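Local coordinates for protein glycerol dehydrogenase (Bacillus coagulans, PDB 6CSJ) that probably catalyses the NAD-dependent oxidation of glycerol and related polyols, and in this double mutant has an acquired D-lactate dehydrogenase activity, at residues Leu317-Leu322 against Leu347-Ile352. The protein carries 2 engineered substitutions. Numbering follows the deposited sequence.
Sequences LNEEKL and LVYAAI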
ATOM      1  N   LEU A 317      23.064   9.264 -13.819  1.00 41.48           N
ATOM      2  CA  LEU A 317      23.638   8.421 -12.773  1.00 45.03           C
ATOM      3  C   LEU A 317      24.784   9.186 -12.107  1.00 43.37           C
ATOM      4  O   LEU A 317      25.766   9.494 -12.748  1.00 41.04           O
ATOM      5  CB  LEU A 317      24.171   7.102 -13.348  1.00 51.34           C
ATOM      6  CG  LEU A 317      23.155   6.055 -13.845  1.00 55.51           C
ATOM      7  CD1 LEU A 317      21.849   6.592 -14.438  1.00 57.27           C
ATOM      8  CD2 LEU A 317      23.894   5.145 -14.826  1.00 60.11           C
ATOM      9  N   ASN A 318      24.623   9.475 -10.822  1.00 40.66           N
ATOM     10  CA  ASN A 318      25.637  10.123 -10.002  1.00 38.38           C
ATOM     11  C   ASN A 318      26.099   9.096  -8.972  1.00 36.96           C
ATOM     12  O   ASN A 318      25.280   8.583  -8.196  1.00 32.97           O
ATOM     13  CB  ASN A 318      25.020  11.345  -9.321  1.00 37.34           C
ATOM     14  CG  ASN A 318      26.026  12.164  -8.544  1.00 40.97           C
ATOM     15  OD1 ASN A 318      26.370  11.836  -7.406  1.00 41.82           O
ATOM     16  ND2 ASN A 318      26.513  13.241  -9.163  1.00 37.81           N
ATOM     17  N   GLU A 319      27.392   8.779  -8.971  1.00 34.42           N
ATOM     18  CA  GLU A 319      27.926   7.765  -8.061  1.00 37.51           C
ATOM     19  C   GLU A 319      27.724   8.126  -6.593  1.00 36.44           C
ATOM     20  O   GLU A 319      27.301   7.291  -5.803  1.00 33.68           O
ATOM     21  CB  GLU A 319      29.409   7.462  -8.341  1.00 47.13           C
ATOM     22  CG  GLU A 319      30.065   6.563  -7.285  1.00 49.65           C
ATOM     23  CD  GLU A 319      31.393   5.960  -7.716  1.00 54.77           C
ATOM     24  OE1 GLU A 319      31.994   6.429  -8.704  1.00 56.47           O
ATOM     25  OE2 GLU A 319      31.860   5.020  -7.042  1.00 63.10           O
ATOM     26  N   GLU A 320      28.019   9.371  -6.232  1.00 40.74           N
ATOM     27  CA  GLU A 320      27.920   9.818  -4.835  1.00 37.82           C
ATOM     28  C   GLU A 320      26.480   9.693  -4.312  1.00 37.86           C
ATOM     29  O   GLU A 320      26.254   9.192  -3.204  1.00 32.88           O
ATOM     30  CB  GLU A 320      28.427  11.253  -4.692  1.00 37.76           C
ATOM     31  CG  GLU A 320      28.623  11.716  -3.250  1.00 44.87           C
ATOM     32  CD  GLU A 320      29.384  13.038  -3.162  1.00 50.37           C
ATOM     33  OE1 GLU A 320      28.977  14.010  -3.832  1.00 44.38           O
ATOM     34  OE2 GLU A 320      30.396  13.124  -2.421  1.00 59.66           O
ATOM     35  N   LYS A 321      25.519  10.133  -5.121  1.00 37.34           N
ATOM     36  CA  LYS A 321      24.105  10.063  -4.758  1.00 39.19           C
ATOM     37  C   LYS A 321      23.618   8.620  -4.639  1.00 33.96           C
ATOM     38  O   LYS A 321      22.927   8.260  -3.677  1.00 25.09           O
ATOM     39  CB  LYS A 321      23.248  10.809  -5.785  1.00 49.30           C
ATOM     40  CG  LYS A 321      23.466  12.315  -5.834  1.00 50.98           C
ATOM     41  CD  LYS A 321      22.722  13.067  -4.742  1.00 51.10           C
ATOM     42  CE  LYS A 321      23.040  14.541  -4.847  1.00 59.14           C
ATOM     43  NZ  LYS A 321      22.679  15.149  -6.169  1.00 59.25           N
ATOM     44  N   LEU A 322      23.987   7.792  -5.617  1.00 31.70           N
ATOM     45  CA  LEU A 322      23.580   6.384  -5.617  1.00 30.14           C
ATOM     46  C   LEU A 322      24.196   5.579  -4.477  1.00 27.79           C
ATOM     47  O   LEU A 322      23.554   4.666  -3.973  1.00 21.10           O
ATOM     48  CB  LEU A 322      23.846   5.745  -6.988  1.00 33.42           C
ATOM     49  CG  LEU A 322      22.881   6.227  -8.081  1.00 27.22           C
ATOM     50  CD1 LEU A 322      23.367   5.833  -9.458  1.00 28.32           C
ATOM     51  CD2 LEU A 322      21.487   5.680  -7.844  1.00 28.55           C
ATOM     52  N   LEU A 347      27.037  -4.104  -2.428  1.00 21.67           N
ATOM     53  CA  LEU A 347      26.207  -5.116  -3.087  1.00 22.45           C
ATOM     54  C   LEU A 347      24.867  -4.512  -3.547  1.00 24.79           C
ATOM     55  O   LEU A 347      24.397  -4.800  -4.658  1.00 24.91           O
ATOM     56  CB  LEU A 347      25.984  -6.295  -2.143  1.00 23.08           C
ATOM     57  CG  LEU A 347      25.722  -7.702  -2.678  1.00 28.57           C
ATOM     58  CD1 LEU A 347      26.767  -8.211  -3.666  1.00 26.94           C
ATOM     59  CD2 LEU A 347      25.676  -8.651  -1.471  1.00 31.86           C
ATOM     60  N   VAL A 348      24.286  -3.654  -2.704  1.00 23.51           N
ATOM     61  CA  VAL A 348      23.033  -2.961  -3.027  1.00 27.56           C
ATOM     62  C   VAL A 348      23.246  -1.886  -4.111  1.00 23.72           C
ATOM     63  O   VAL A 348      22.414  -1.744  -5.012  1.00 24.91           O
ATOM     64  CB  VAL A 348      22.368  -2.360  -1.768  1.00 28.71           C
ATOM     65  CG1 VAL A 348      21.107  -1.564  -2.128  1.00 27.76           C
ATOM     66  CG2 VAL A 348      22.040  -3.472  -0.777  1.00 26.13           C
ATOM     67  N   TYR A 349      24.352  -1.145  -4.030  1.00 22.86           N
ATOM     68  CA  TYR A 349      24.768  -0.244  -5.109  1.00 23.45           C
ATOM     69  C   TYR A 349      24.845  -0.988  -6.450  1.00 27.54           C
ATOM     70  O   TYR A 349      24.307  -0.517  -7.473  1.00 25.41           O
ATOM     71  CB  TYR A 349      26.121   0.393  -4.790  1.00 23.45           C
ATOM     72  CG  TYR A 349      26.599   1.371  -5.846  1.00 25.53           C
ATOM     73  CD1 TYR A 349      26.150   2.684  -5.867  1.00 25.19           C
ATOM     74  CD2 TYR A 349      27.512   0.976  -6.819  1.00 25.30           C
ATOM     75  CE1 TYR A 349      26.584   3.572  -6.835  1.00 27.07           C
ATOM     76  CE2 TYR A 349      27.954   1.859  -7.790  1.00 28.49           C
ATOM     77  CZ  TYR A 349      27.492   3.156  -7.795  1.00 27.66           C
ATOM     78  OH  TYR A 349      27.923   4.015  -8.771  1.00 25.40           O
ATOM     79  N   ALA A 350      25.502  -2.151  -6.433  1.00 28.23           N
ATOM     80  CA  ALA A 350      25.640  -2.988  -7.630  1.00 27.07           C
ATOM     81  C   ALA A 350      24.282  -3.447  -8.173  1.00 23.68           C
ATOM     82  O   ALA A 350      24.055  -3.413  -9.390  1.00 26.37           O
ATOM     83  CB  ALA A 350      26.528  -4.191  -7.346  1.00 26.49           C
ATOM     84  N   ALA A 351      23.389  -3.861  -7.272  1.00 21.03           N
ATOM     85  CA  ALA A 351      22.027  -4.274  -7.657  1.00 22.17           C
ATOM     86  C   ALA A 351      21.206  -3.136  -8.305  1.00 19.53           C
ATOM     87  O   ALA A 351      20.532  -3.346  -9.314  1.00 21.59           O
ATOM     88  CB  ALA A 351      21.285  -4.851  -6.460  1.00 20.47           C
ATOM     89  N   ILE A 352      21.295  -1.940  -7.736  1.00 18.38           N
ATOM     90  CA  ILE A 352      20.541  -0.785  -8.223  1.00 20.86           C
ATOM     91  C   ILE A 352      21.013  -0.355  -9.615  1.00 20.85           C
ATOM     92  O   ILE A 352      20.198  -0.208 -10.536  1.00 21.98           O
ATOM     93  CB  ILE A 352      20.587   0.389  -7.201  1.00 22.33           C
ATOM     94  CG1 ILE A 352      19.788  -0.006  -5.948  1.00 22.01           C
ATOM     95  CG2 ILE A 352      20.025   1.688  -7.795  1.00 22.22           C
ATOM     96  CD1 ILE A 352      20.090   0.824  -4.717  1.00 22.30           C
TER
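Y349 meets L322 and E319 through van der Waals contacts that join the first turn of one helix to the flank of another. Ring atom CE1 of Y349 lies 3.5 Å from CB of L322, in an oblique approach, while C of L322 sits at the ring edge, in its plane. With CG anti to the backbone N (chi1 -178°), the ring of Y349 reaches from its own helix to E319, where OH of Y349 lies 3.6 Å from CG of E319, and the two side chains cross at about a right angle. A looser apolar pair, CD2 of L322 and CG2 of I352 at 4.3 Å, extends the patch. Replacing Y349 with an alanine here would probably open a gap beside L322 CB and deprive R323 of its cation-pi partner; R323 also forms a salt bridge with E319 OE2. Among polar contacts within 317-322, N318 is the N-cap of helix 319-329: OD1 of N318 accepts a hydrogen bond from N of K321 (3.0 Å, N-H...O angle 161°) on an in-plane lone pair. In the helical part of this iron-containing alcohol dehydrogenase-type fold, the contact pairs helix 319-329 with the C-terminal helix 345-365, and I352 also packs on F277 of helix 271-285.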